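Local coordinates for F420-dependent methylenetetrahydromethanopterin dehydrogenase (Methanopyrus kandleri, PDB 3IQE), which catalyses the reversible, coenzyme F420-dependent reduction of methenyl-tetrahydromethanopterin to methylene-tetrahydromethanopterin in methane formation from carbon dioxide, at residues Ile7-Gly12 / Asp66-Gly71; Leu14-Met19 / Ile117-Asp122; Pro73-Pro78 / Ala94-Asp99; Asn141-Lys146 / Met240-Ala245. All blocks are in the same frame, centred on the assembly; numbering follows the deposited sequence.

Interaction 1: Ile7-Gly12 / Asp66-Gly71; sequences IFIKCG and DFIVYG. With F42 (coenzyme f420), chain H.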
# COMPACT_ATOMS: atom_id res chain seq x y z
N ILE A 7 8.43 10.42 40.64
CA ILE A 7 7.60 9.23 40.76
C ILE A 7 6.46 9.36 39.79
O ILE A 7 5.82 10.41 39.70
CB ILE A 7 6.99 9.08 42.17
CG1 ILE A 7 8.07 8.82 43.21
CG2 ILE A 7 5.94 7.95 42.23
CD1 ILE A 7 7.57 8.89 44.65
N PHE A 8 6.20 8.29 39.06
CA PHE A 8 5.13 8.25 38.08
C PHE A 8 4.05 7.32 38.58
O PHE A 8 4.34 6.21 39.02
CB PHE A 8 5.63 7.71 36.75
CG PHE A 8 6.45 8.69 35.98
CD1 PHE A 8 7.80 8.81 36.21
CD2 PHE A 8 5.87 9.50 35.01
CE1 PHE A 8 8.57 9.71 35.52
CE2 PHE A 8 6.65 10.41 34.33
CZ PHE A 8 7.99 10.51 34.59
N ILE A 9 2.80 7.77 38.51
CA ILE A 9 1.69 6.98 38.99
C ILE A 9 0.77 6.69 37.83
O ILE A 9 0.31 7.61 37.17
CB ILE A 9 0.86 7.72 40.04
CG1 ILE A 9 1.71 8.16 41.25
CG2 ILE A 9 -0.21 6.82 40.55
CD1 ILE A 9 1.04 9.24 42.07
N LYS A 10 0.49 5.42 37.58
CA LYS A 10 -0.30 5.02 36.39
C LYS A 10 -1.58 4.29 36.79
O LYS A 10 -1.54 3.17 37.26
CB LYS A 10 0.53 4.14 35.44
CG LYS A 10 1.69 4.88 34.77
CD LYS A 10 2.61 3.97 33.94
CE LYS A 10 3.88 4.72 33.48
NZ LYS A 10 4.57 4.16 32.26
N CYS A 11 -2.73 4.91 36.56
CA CYS A 11 -4.02 4.29 36.89
C CYS A 11 -4.92 4.38 35.68
O CYS A 11 -5.23 5.47 35.21
CB CYS A 11 -4.68 5.00 38.06
SG CYS A 11 -3.74 4.85 39.56
N GLY A 12 -5.33 3.23 35.18
CA GLY A 12 -6.01 3.18 33.88
C GLY A 12 -4.99 3.35 32.78
O GLY A 12 -3.81 3.54 33.06
N ASP A 66 11.67 15.17 43.26
CA ASP A 66 11.44 16.58 42.99
C ASP A 66 10.03 16.87 42.48
O ASP A 66 9.53 17.97 42.67
CB ASP A 66 12.47 17.07 41.97
CG ASP A 66 13.89 16.73 42.39
OD1 ASP A 66 14.54 15.93 41.68
OD2 ASP A 66 14.35 17.24 43.44
N PHE A 67 9.40 15.89 41.85
CA PHE A 67 8.03 16.02 41.41
C PHE A 67 7.36 14.66 41.24
O PHE A 67 8.03 13.62 41.09
CB PHE A 67 7.91 16.86 40.11
CG PHE A 67 8.55 16.25 38.90
CD1 PHE A 67 7.81 15.51 37.99
CD2 PHE A 67 9.89 16.49 38.62
CE1 PHE A 67 8.41 14.93 36.90
CE2 PHE A 67 10.49 15.93 37.52
CZ PHE A 67 9.75 15.16 36.64
N ILE A 68 6.04 14.68 41.27
CA ILE A 68 5.23 13.52 40.96
C ILE A 68 4.37 13.74 39.72
O ILE A 68 3.99 14.87 39.42
CB ILE A 68 4.29 13.17 42.09
CG1 ILE A 68 5.01 13.16 43.41
CG2 ILE A 68 3.69 11.80 41.88
CD1 ILE A 68 4.08 12.90 44.61
N VAL A 69 4.08 12.66 39.02
CA VAL A 69 3.25 12.68 37.81
C VAL A 69 2.15 11.63 37.95
O VAL A 69 2.44 10.47 38.24
CB VAL A 69 4.04 12.35 36.53
CG1 VAL A 69 3.12 12.39 35.36
CG2 VAL A 69 5.22 13.30 36.31
N TYR A 70 0.90 12.04 37.76
CA TYR A 70 -0.22 11.11 37.72
C TYR A 70 -0.69 11.06 36.30
O TYR A 70 -0.98 12.09 35.72
CB TYR A 70 -1.38 11.56 38.59
CG TYR A 70 -2.59 10.65 38.49
CD1 TYR A 70 -3.63 10.92 37.59
CD2 TYR A 70 -2.69 9.52 39.27
CE1 TYR A 70 -4.73 10.07 37.49
CE2 TYR A 70 -3.79 8.68 39.19
CZ TYR A 70 -4.79 8.95 38.30
OH TYR A 70 -5.86 8.08 38.25
N GLY A 71 -0.72 9.87 35.73
CA GLY A 71 -1.06 9.72 34.35
C GLY A 71 -2.16 8.71 34.18
O GLY A 71 -2.10 7.60 34.70
N1 F42 H . -11.80 3.44 32.38
C2 F42 H . -11.07 2.65 33.19
O2 F42 H . -11.64 2.08 34.14
N3 F42 H . -9.86 2.20 32.79
C4 F42 H . -9.27 2.70 31.67
O4 F42 H . -8.05 2.49 31.49
C4A F42 H . -9.98 3.61 30.89
C5 F42 H . -9.56 4.03 29.63
C5A F42 H . -9.96 5.32 29.26
C6 F42 H . -9.26 6.06 28.31
C7 F42 H . -9.68 7.34 27.98
C8 F42 H . -10.80 7.89 28.60
O8M F42 H . -11.20 9.14 28.29
C9 F42 H . -11.50 7.15 29.55
C9A F42 H . -11.07 5.88 29.88
N10 F42 H . -11.74 5.16 30.78
C10 F42 H . -11.16 4.12 31.39
C1' F42 H . -13.17 5.41 30.94
C2' F42 H . -13.34 6.36 32.11
O2' F42 H . -12.78 5.74 33.28
C3' F42 H . -14.80 6.71 32.34
O3' F42 H . -15.59 5.53 32.49
C4' F42 H . -15.38 7.48 31.18
O4' F42 H . -14.64 8.68 30.98
C5' F42 H . -16.83 7.83 31.48
O5' F42 H . -17.08 9.11 30.91
P F42 H . -17.82 10.29 31.72
O1P F42 H . -17.38 10.10 33.16
O2P F42 H . -17.35 11.56 31.05
O3P F42 H . -19.29 9.99 31.51
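Ile9 N gives its hydrogen to Val69 O at 2.7 Å, the shortest of the backbone bonds that tie 7-12 to 66-71, and Gly71 N reaches Ile9 O at 2.9 Å. Earlier along the pair, Val69 N bonds to Ile7 O and Ile7 N to Phe67 O; at the far end Cys11 N holds Gly71 O only weakly. Ile7 and Ile9 use both their N-H and their C=O, as one residue in two does between parallel strands; the short axes here run 16° from parallel. Strands 4-10 and 67-71 are adjacent in a parallel sheet of order 2-1-3-4-5-6, close to the flavodoxin-like pattern. On one face the Phe8 ring lies alongside Val69, with CD2 3.7 Å from Val69 CB, and helix 153-169 packs on Val69. On the other, Ile9 CD1 meets Ile68 CG2 at 3.7 Å. Tyr70, its CG anti to the backbone N (chi1 176°), crosses Ile9 at about a right angle, CD2 3.9 Å from Ile9 CG2, and carries its ring on to Cys11, whose SG sits obliquely 3.8 Å from Tyr70 CE2. A serine in place of Tyr70 would probably open a gap under helices 46-63 and 78-89 and leave Cys11 SG without its aromatic neighbour. In the loop that follows, Gly12 CA comes to 3.2 Å from F42 O4, and a CB there would crowd the coenzyme. Most backbone polar groups are thus paired within the sheet, Cys11 O excepted; mostly apolar groups pack its faces, though Lys10 NZ goes to Asp21.

Interaction 2: Leu14-Met19 / Ile117-Asp122; sequences LGTSMM and ILVKPD. With H4M (5,10-dimethylene tetrahydromethanopterin), chain G.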
# COMPACT_ATOMS: atom_id res chain seq x y z
N LEU A 14 -3.73 5.19 29.09
CA LEU A 14 -3.72 6.17 28.03
C LEU A 14 -2.44 5.87 27.26
O LEU A 14 -1.52 5.32 27.84
CB LEU A 14 -3.66 7.55 28.67
CG LEU A 14 -4.73 8.59 28.33
CD1 LEU A 14 -6.10 7.99 28.22
CD2 LEU A 14 -4.67 9.66 29.39
N GLY A 15 -2.36 6.21 25.97
CA GLY A 15 -1.13 6.01 25.20
C GLY A 15 0.04 6.81 25.77
O GLY A 15 1.20 6.35 25.78
N THR A 16 -0.26 8.00 26.27
CA THR A 16 0.79 8.89 26.77
C THR A 16 1.33 8.45 28.12
O THR A 16 2.52 8.61 28.41
CB THR A 16 0.23 10.31 26.95
OG1 THR A 16 -0.27 10.80 25.71
CG2 THR A 16 1.30 11.25 27.47
N SER A 17 0.46 7.90 28.96
CA SER A 17 0.86 7.51 30.33
C SER A 17 1.67 6.22 30.28
O SER A 17 2.52 5.94 31.14
CB SER A 17 -0.38 7.33 31.20
OG SER A 17 -1.21 6.34 30.65
N MET A 18 1.42 5.45 29.23
CA MET A 18 2.11 4.21 28.97
C MET A 18 3.61 4.46 28.72
O MET A 18 4.44 3.71 29.19
CB MET A 18 1.51 3.58 27.72
CG MET A 18 1.08 2.14 27.90
SD MET A 18 0.56 1.39 26.35
CE MET A 18 1.14 -0.26 26.70
N MET A 19 3.94 5.53 28.00
CA MET A 19 5.29 5.79 27.57
C MET A 19 6.04 6.93 28.28
O MET A 19 7.26 7.09 28.10
CB MET A 19 5.25 6.10 26.06
CG MET A 19 5.38 4.87 25.18
SD MET A 19 7.13 4.54 24.93
CE MET A 19 7.07 2.88 24.26
N ILE A 117 -0.87 18.11 31.40
CA ILE A 117 -0.72 17.93 29.97
C ILE A 117 -1.94 17.14 29.54
O ILE A 117 -2.15 15.98 29.94
CB ILE A 117 0.56 17.20 29.61
CG1 ILE A 117 1.76 17.88 30.29
CG2 ILE A 117 0.75 17.13 28.10
CD1 ILE A 117 3.09 17.19 29.96
N LEU A 118 -2.77 17.76 28.72
CA LEU A 118 -3.93 17.09 28.23
C LEU A 118 -3.74 16.85 26.75
O LEU A 118 -3.54 17.77 25.98
CB LEU A 118 -5.18 17.92 28.51
CG LEU A 118 -5.35 18.29 29.98
CD1 LEU A 118 -6.57 19.20 30.15
CD2 LEU A 118 -5.48 17.04 30.86
N VAL A 119 -3.79 15.57 26.37
CA VAL A 119 -3.50 15.15 25.02
C VAL A 119 -4.82 14.77 24.35
O VAL A 119 -5.42 13.72 24.62
CB VAL A 119 -2.50 13.99 25.02
CG1 VAL A 119 -2.07 13.69 23.58
CG2 VAL A 119 -1.28 14.31 25.93
N LYS A 120 -5.31 15.66 23.51
CA LYS A 120 -6.64 15.47 22.93
C LYS A 120 -6.68 14.27 22.00
O LYS A 120 -7.65 13.52 22.03
CB LYS A 120 -7.12 16.74 22.27
CG LYS A 120 -7.18 17.92 23.24
CD LYS A 120 -7.85 19.15 22.66
CE LYS A 120 -9.36 18.98 22.65
NZ LYS A 120 -10.02 20.28 22.37
N PRO A 121 -5.62 14.04 21.21
CA PRO A 121 -5.65 12.85 20.35
C PRO A 121 -5.44 11.52 21.10
O PRO A 121 -5.54 10.47 20.51
CB PRO A 121 -4.54 13.11 19.31
CG PRO A 121 -3.93 14.50 19.67
CD PRO A 121 -4.38 14.81 21.07
N ASP A 122 -5.20 11.56 22.41
CA ASP A 122 -5.09 10.31 23.15
C ASP A 122 -6.50 9.83 23.46
O ASP A 122 -7.00 10.02 24.56
CB ASP A 122 -4.29 10.55 24.44
CG ASP A 122 -3.54 9.33 24.89
OD1 ASP A 122 -4.06 8.19 24.73
OD2 ASP A 122 -2.40 9.50 25.40
N1 H4M G . -5.71 1.95 26.26
C2 H4M G . -5.75 3.17 25.72
NA2 H4M G . -4.66 3.70 25.11
N3 H4M G . -6.89 3.88 25.76
C4 H4M G . -8.01 3.40 26.35
OH4 H4M G . -9.02 4.13 26.36
C4A H4M G . -7.97 2.15 26.94
N5 H4M G . -9.05 1.55 27.58
C6 H4M G . -8.71 0.64 28.67
C7 H4M G . -7.82 -0.45 28.06
C7M H4M G . -7.36 -1.47 29.08
N8 H4M G . -6.68 0.19 27.42
C8A H4M G . -6.78 1.43 26.89
C9 H4M G . -10.09 0.21 29.20
C9M H4M G . -10.02 -0.19 30.67
C10 H4M G . -10.26 2.22 28.02
N10 H4M G . -10.95 1.39 29.00
C11 H4M G . -15.11 1.58 29.64
C12 H4M G . -14.43 0.42 29.97
C13 H4M G . -13.03 0.34 29.76
C14 H4M G . -12.34 1.42 29.21
C15 H4M G . -13.05 2.57 28.90
C16 H4M G . -14.42 2.65 29.11
CX1 H4M G . -16.60 1.72 29.89
CX2 H4M G . -17.44 0.75 29.11
CX3 H4M G . -18.88 0.90 29.53
CX4 H4M G . -19.50 -0.02 28.53
CX5 H4M G . -20.41 -1.16 28.89
OX2 H4M G . -17.44 1.04 27.70
OX3 H4M G . -19.01 0.49 30.89
OX4 H4M G . -19.32 0.39 27.15
OX5 H4M G . -20.25 -2.26 28.01
O5J H4M G . -23.03 -6.50 28.34
C5J H4M G . -23.45 -5.36 27.60
C4J H4M G . -22.29 -4.40 27.34
O4J H4M G . -22.05 -3.59 28.50
C3J H4M G . -20.96 -5.06 26.99
O3J H4M G . -20.39 -4.43 25.84
C2J H4M G . -20.03 -4.74 28.15
O2J H4M G . -18.65 -4.61 27.75
C1J H4M G . -20.65 -3.45 28.71
PA H4M G . -24.09 -7.40 29.17
O1A H4M G . -24.26 -8.66 28.35
O2A H4M G . -23.34 -7.58 30.48
O3A H4M G . -25.35 -6.55 29.24
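Asp122 and the start of the short helix at 15-19 are joined by three hydrogen bonds to one carboxylate. Gly15 N donates to Asp122 OD1 at 2.9 Å, and Thr16 N to Asp122 OD2 at 2.8 Å, each oxygen using its syn lone pair. Thr16 OG1 adds a third bond, meeting Asp122 OD2 at 2.5 Å from nearly straight beyond the C-O bond. It can do so because OG1 stands beside its own backbone N (chi1 -58°), which aims both donors of Thr16 at the same oxygen. Strand 115-119 runs out at the C-terminal edge of the parallel sheet into the type I turn Val119-Asp122, near the tetrahydromethanopterin, and the last residue of that turn takes the first N-H groups of the weakly bonded helix 15-19. An alanine in place of Asp122 would probably leave Gly15 N and Thr16 N without their acceptor and the hydroxyl of Thr16 free to turn. Among the van der Waals contacts, Thr16 and Val119 meet end-on, Thr16 OG1 3.7 Å from Val119 CG2, while Leu14 CG lies 3.7 Å from Asp122 OD1. Within 14-19, Ser17 OG and Met18 N both donate to Leu14 O, arriving from the same face of its carbonyl plane.

Interaction 3: Pro73-Pro78 / Ala94-Asp99; sequences PNPAAP and AVIIGD. With F42 (coenzyme f420), chain H.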
# COMPACT_ATOMS: atom_id res chain seq x y z
N PRO A 73 -6.49 8.19 32.32
CA PRO A 73 -7.65 8.70 31.66
C PRO A 73 -8.46 9.67 32.51
O PRO A 73 -8.51 9.55 33.74
CB PRO A 73 -8.49 7.44 31.41
CG PRO A 73 -7.57 6.32 31.51
CD PRO A 73 -6.51 6.73 32.46
N ASN A 74 -9.10 10.61 31.82
CA ASN A 74 -10.11 11.49 32.39
C ASN A 74 -9.83 12.01 33.78
O ASN A 74 -10.34 11.48 34.76
CB ASN A 74 -11.48 10.81 32.35
CG ASN A 74 -12.62 11.80 32.53
OD1 ASN A 74 -12.39 12.97 32.80
ND2 ASN A 74 -13.85 11.33 32.35
N PRO A 75 -9.03 13.09 33.88
CA PRO A 75 -8.81 13.70 35.19
C PRO A 75 -10.10 14.18 35.87
O PRO A 75 -10.07 14.56 37.04
CB PRO A 75 -7.90 14.90 34.88
CG PRO A 75 -7.35 14.66 33.54
CD PRO A 75 -8.35 13.80 32.81
N ALA A 76 -11.22 14.17 35.17
CA ALA A 76 -12.48 14.65 35.76
C ALA A 76 -13.29 13.53 36.43
O ALA A 76 -14.18 13.79 37.25
CB ALA A 76 -13.33 15.36 34.71
N ALA A 77 -12.95 12.29 36.08
CA ALA A 77 -13.58 11.13 36.69
C ALA A 77 -13.31 11.03 38.18
O ALA A 77 -12.33 11.59 38.70
CB ALA A 77 -13.14 9.87 35.99
N PRO A 78 -14.18 10.30 38.89
CA PRO A 78 -14.21 10.14 40.33
C PRO A 78 -12.91 9.76 40.98
O PRO A 78 -12.54 10.32 42.01
CB PRO A 78 -15.20 8.98 40.51
CG PRO A 78 -16.10 9.09 39.42
CD PRO A 78 -15.27 9.53 38.25
N ALA A 94 3.21 18.41 41.46
CA ALA A 94 2.58 17.28 40.74
C ALA A 94 1.95 17.69 39.41
O ALA A 94 1.34 18.75 39.28
CB ALA A 94 1.53 16.62 41.64
N VAL A 95 2.07 16.81 38.43
CA VAL A 95 1.62 17.08 37.08
C VAL A 95 0.64 15.99 36.70
O VAL A 95 0.86 14.82 36.98
CB VAL A 95 2.78 17.06 36.12
CG1 VAL A 95 2.29 17.14 34.69
CG2 VAL A 95 3.75 18.19 36.42
N ILE A 96 -0.44 16.37 36.04
CA ILE A 96 -1.46 15.43 35.67
C ILE A 96 -1.44 15.29 34.16
O ILE A 96 -1.53 16.28 33.46
CB ILE A 96 -2.84 15.93 36.02
CG1 ILE A 96 -2.91 16.26 37.52
CG2 ILE A 96 -3.88 14.90 35.61
CD1 ILE A 96 -2.74 15.08 38.41
N ILE A 97 -1.32 14.07 33.69
CA ILE A 97 -1.42 13.75 32.27
C ILE A 97 -2.78 13.13 32.04
O ILE A 97 -3.14 12.16 32.71
CB ILE A 97 -0.38 12.69 31.90
CG1 ILE A 97 1.01 13.18 32.25
CG2 ILE A 97 -0.46 12.34 30.45
CD1 ILE A 97 1.72 13.83 31.15
N GLY A 98 -3.53 13.66 31.09
CA GLY A 98 -4.89 13.20 30.89
C GLY A 98 -5.24 13.36 29.43
O GLY A 98 -4.37 13.70 28.63
N ASP A 99 -6.49 13.06 29.10
CA ASP A 99 -7.01 13.18 27.75
C ASP A 99 -8.05 14.31 27.66
O ASP A 99 -8.10 15.19 28.54
CB ASP A 99 -7.57 11.83 27.24
CG ASP A 99 -8.67 11.26 28.12
OD1 ASP A 99 -9.61 10.63 27.55
OD2 ASP A 99 -8.66 11.48 29.34
N1 F42 H . -11.80 3.44 32.38
C2 F42 H . -11.07 2.65 33.19
O2 F42 H . -11.64 2.08 34.14
N3 F42 H . -9.86 2.20 32.79
C4 F42 H . -9.27 2.70 31.67
O4 F42 H . -8.05 2.49 31.49
C4A F42 H . -9.98 3.61 30.89
C5 F42 H . -9.56 4.03 29.63
C5A F42 H . -9.96 5.32 29.26
C6 F42 H . -9.26 6.06 28.31
C7 F42 H . -9.68 7.34 27.98
C8 F42 H . -10.80 7.89 28.60
O8M F42 H . -11.20 9.14 28.29
C9 F42 H . -11.50 7.15 29.55
C9A F42 H . -11.07 5.88 29.88
N10 F42 H . -11.74 5.16 30.78
C10 F42 H . -11.16 4.12 31.39
C1' F42 H . -13.17 5.41 30.94
C2' F42 H . -13.34 6.36 32.11
O2' F42 H . -12.78 5.74 33.28
C3' F42 H . -14.80 6.71 32.34
O3' F42 H . -15.59 5.53 32.49
C4' F42 H . -15.38 7.48 31.18
O4' F42 H . -14.64 8.68 30.98
C5' F42 H . -16.83 7.83 31.48
O5' F42 H . -17.08 9.11 30.91
P F42 H . -17.82 10.29 31.72
O1P F42 H . -17.38 10.10 33.16
O2P F42 H . -17.35 11.56 31.05
O3P F42 H . -19.29 9.99 31.51
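Asp99 reaches across to the loop 73-78 and takes the hydrogen of Asn74 N on OD2, at 2.7 Å, from the syn side but 20° out of the carboxylate plane. To get there its CG takes the crowded position between backbone N and carbonyl carbon (chi1 58°), which brings OD2 to the loop and OD1 to the coenzyme. Asp99 OD1 and F42 O8M are 2.3 Å apart, and one of these two oxygens probably holds a proton. Asn74, with CG anti to its N (chi1 -163°), sends its amide the other way: OD1 closes an Asx turn by accepting from Ala76 N, which sits well above the amide plane, and Asn74 ND2 donates to F42 O4' at 3.1 Å. Held at both ends, the amide has little freedom to flip. Pro75 runs counter to Ile96, Pro75 CG 4.0 Å from Ile96 CG2, and the same CG rests 3.9 Å from Gly98 CA, where any CB would clash with it. Pro73 lies over the coenzyme ring system, its CB 3.4 Å from F42 C5A. The loop then makes a type I turn, Asn74-Ala77, with Ala77 as N-cap of helix 78-89. This is the usual cofactor site of a doubly wound alpha/beta fold, a strand-to-helix loop at the C-terminal edge of the parallel sheet, here cradling F420.

Interaction 4: Asn141-Lys146 / Met240-Ala245; sequences NADLMK and MMRKAA. With H4M (5,10-dimethylene tetrahydromethanopterin), chain G.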
# COMPACT_ATOMS: atom_id res chain seq x y z
N ASN A 141 -3.70 0.22 20.91
CA ASN A 141 -2.65 0.97 21.52
C ASN A 141 -1.46 1.08 20.62
O ASN A 141 -0.74 2.07 20.66
CB ASN A 141 -2.26 0.31 22.84
CG ASN A 141 -3.08 0.81 23.98
OD1 ASN A 141 -2.80 1.87 24.51
ND2 ASN A 141 -4.12 0.07 24.34
N ALA A 142 -1.24 0.05 19.82
CA ALA A 142 -0.15 0.06 18.85
C ALA A 142 -0.29 1.20 17.85
O ALA A 142 0.68 1.96 17.56
CB ALA A 142 -0.06 -1.30 18.17
N ASP A 143 -1.50 1.30 17.30
CA ASP A 143 -1.81 2.31 16.33
C ASP A 143 -1.72 3.68 16.95
O ASP A 143 -1.09 4.58 16.40
CB ASP A 143 -3.19 2.05 15.73
CG ASP A 143 -3.17 0.95 14.67
OD1 ASP A 143 -2.11 0.80 14.01
OD2 ASP A 143 -4.18 0.22 14.48
N LEU A 144 -2.33 3.83 18.11
CA LEU A 144 -2.27 5.09 18.85
C LEU A 144 -0.82 5.50 19.18
O LEU A 144 -0.47 6.68 19.03
CB LEU A 144 -3.12 5.00 20.13
CG LEU A 144 -3.13 6.26 21.00
CD1 LEU A 144 -3.55 7.55 20.26
CD2 LEU A 144 -4.03 6.02 22.22
N MET A 145 0.00 4.57 19.68
CA MET A 145 1.41 4.89 19.94
C MET A 145 2.10 5.40 18.68
O MET A 145 2.89 6.34 18.72
CB MET A 145 2.16 3.67 20.50
CG MET A 145 3.58 3.96 20.97
SD MET A 145 4.31 2.48 21.64
CE MET A 145 3.22 2.06 22.94
N LYS A 146 1.82 4.77 17.55
CA LYS A 146 2.39 5.21 16.27
C LYS A 146 2.01 6.67 15.96
O LYS A 146 2.87 7.52 15.60
CB LYS A 146 1.94 4.28 15.15
CG LYS A 146 2.58 4.54 13.79
CD LYS A 146 4.06 4.66 13.92
CE LYS A 146 4.73 4.91 12.57
NZ LYS A 146 4.56 3.77 11.60
N MET A 240 -10.81 3.91 12.22
CA MET A 240 -10.23 5.26 12.08
C MET A 240 -8.79 5.41 12.63
O MET A 240 -7.91 6.09 12.05
CB MET A 240 -11.12 6.27 12.82
CG MET A 240 -12.42 6.49 12.16
SD MET A 240 -13.55 7.36 13.26
CE MET A 240 -12.84 9.00 13.22
N MET A 241 -8.54 4.83 13.80
CA MET A 241 -7.23 4.99 14.43
C MET A 241 -6.14 4.30 13.59
O MET A 241 -5.01 4.80 13.46
CB MET A 241 -7.29 4.46 15.87
CG MET A 241 -6.01 4.72 16.67
SD MET A 241 -5.55 6.45 16.94
CE MET A 241 -6.65 6.90 18.26
N ARG A 242 -6.49 3.15 13.02
CA ARG A 242 -5.60 2.42 12.13
C ARG A 242 -5.17 3.30 10.96
O ARG A 242 -4.02 3.28 10.57
CB ARG A 242 -6.29 1.14 11.63
CG ARG A 242 -5.50 0.44 10.52
CD ARG A 242 -6.10 -0.92 10.28
NE ARG A 242 -5.39 -1.65 9.26
CZ ARG A 242 -5.74 -1.63 7.99
NH1 ARG A 242 -5.05 -2.29 7.07
NH2 ARG A 242 -6.80 -0.93 7.67
N LYS A 243 -6.11 4.05 10.37
CA LYS A 243 -5.76 5.00 9.30
C LYS A 243 -4.99 6.19 9.83
O LYS A 243 -4.11 6.73 9.16
CB LYS A 243 -6.99 5.48 8.56
CG LYS A 243 -7.60 4.40 7.79
CD LYS A 243 -6.75 4.02 6.63
CE LYS A 243 -7.59 3.31 5.56
NZ LYS A 243 -7.57 1.82 5.71
N ALA A 244 -5.31 6.63 11.03
CA ALA A 244 -4.53 7.70 11.60
C ALA A 244 -3.05 7.27 11.63
O ALA A 244 -2.11 8.05 11.33
CB ALA A 244 -5.05 8.06 12.98
N ALA A 245 -2.81 6.01 12.01
CA ALA A 245 -1.44 5.49 12.14
C ALA A 245 -0.76 5.43 10.80
O ALA A 245 0.41 5.67 10.69
CB ALA A 245 -1.43 4.13 12.75
N1 H4M G . -5.71 1.95 26.26
C2 H4M G . -5.75 3.17 25.72
NA2 H4M G . -4.66 3.70 25.11
N3 H4M G . -6.89 3.88 25.76
C4 H4M G . -8.01 3.40 26.35
OH4 H4M G . -9.02 4.13 26.36
C4A H4M G . -7.97 2.15 26.94
N5 H4M G . -9.05 1.55 27.58
C6 H4M G . -8.71 0.64 28.67
C7 H4M G . -7.82 -0.45 28.06
C7M H4M G . -7.36 -1.47 29.08
N8 H4M G . -6.68 0.19 27.42
C8A H4M G . -6.78 1.43 26.89
C9 H4M G . -10.09 0.21 29.20
C9M H4M G . -10.02 -0.19 30.67
C10 H4M G . -10.26 2.22 28.02
N10 H4M G . -10.95 1.39 29.00
C11 H4M G . -15.11 1.58 29.64
C12 H4M G . -14.43 0.42 29.97
C13 H4M G . -13.03 0.34 29.76
C14 H4M G . -12.34 1.42 29.21
C15 H4M G . -13.05 2.57 28.90
C16 H4M G . -14.42 2.65 29.11
CX1 H4M G . -16.60 1.72 29.89
CX2 H4M G . -17.44 0.75 29.11
CX3 H4M G . -18.88 0.90 29.53
CX4 H4M G . -19.50 -0.02 28.53
CX5 H4M G . -20.41 -1.16 28.89
OX2 H4M G . -17.44 1.04 27.70
OX3 H4M G . -19.01 0.49 30.89
OX4 H4M G . -19.32 0.39 27.15
OX5 H4M G . -20.25 -2.26 28.01
O5J H4M G . -23.03 -6.50 28.34
C5J H4M G . -23.45 -5.36 27.60
C4J H4M G . -22.29 -4.40 27.34
O4J H4M G . -22.05 -3.59 28.50
C3J H4M G . -20.96 -5.06 26.99
O3J H4M G . -20.39 -4.43 25.84
C2J H4M G . -20.03 -4.74 28.15
O2J H4M G . -18.65 -4.61 27.75
C1J H4M G . -20.65 -3.45 28.71
PA H4M G . -24.09 -7.40 29.17
O1A H4M G . -24.26 -8.66 28.35
O2A H4M G . -23.34 -7.58 30.48
O3A H4M G . -25.35 -6.55 29.24
O HOH W 1 -2.07 1.49 10.86
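Arg242 O and Asp143 OD1 share a water that donates to both, at 2.7 Å to Arg242 O and a looser 3.2 Å to Asp143 OD1. No direct hydrogen bond joins the two segments, whose short axes pass 8.2 Å apart at 37°. The carboxylate of Asp143 lies flank to flank with the start of the Arg242 side chain, OD2 3.5 Å from Arg242 CA, while OD1 touches Ala245 CB. The guanidinium travels on instead, to Asp249 of the second subunit and Glu250 of the third. Met241, bent at chi2 (62°) and chi3 (79°), folds its methyl onto Leu144, with CE 3.7 Å from Leu144 CD1. Lys146 CB rests on Ala245 CB at 4.1 Å, and its NZ pairs with Asp249 of its own chain. At the other end of 141-146, Asn141 holds the pterin with its amide: OD1 accepts from H4M NA2 at 2.7 Å and ND2 donates to H4M N1 at 3.1 Å, while ND2 also donates to Met137 O. The helices thus meet here by van der Waals packing and one bridging water, while the charged ends serve salt bridges that are partly between subunits and the amide serves the substrate.

How the interactions relate
Interactions 1, 2 and 3 sit on one sheet: Tyr70 O meets Ile97 N at 2.8 Å, and Ile117 N meets Ile96 O at the same distance, so strand 94-98 lies between 67-71 and 115-119. Interactions 1 and 3, their centres about 10 Å apart, both touch F420, and Leu14 brings interaction 2 to the coenzyme as well. Interactions 2 and 4 both reach the tetrahydromethanopterin and touch each other, with Asp122 OD1 3.3 Å from Leu144 CD2; both also reach the second subunit. Lys10 NZ, weakly bonded to Ser17 O at 2.9 Å, connects interaction 1 to interaction 2. Interaction 4 stands apart, about 24 Å from interaction 1 between centres, in helices 134-150 and 227-257.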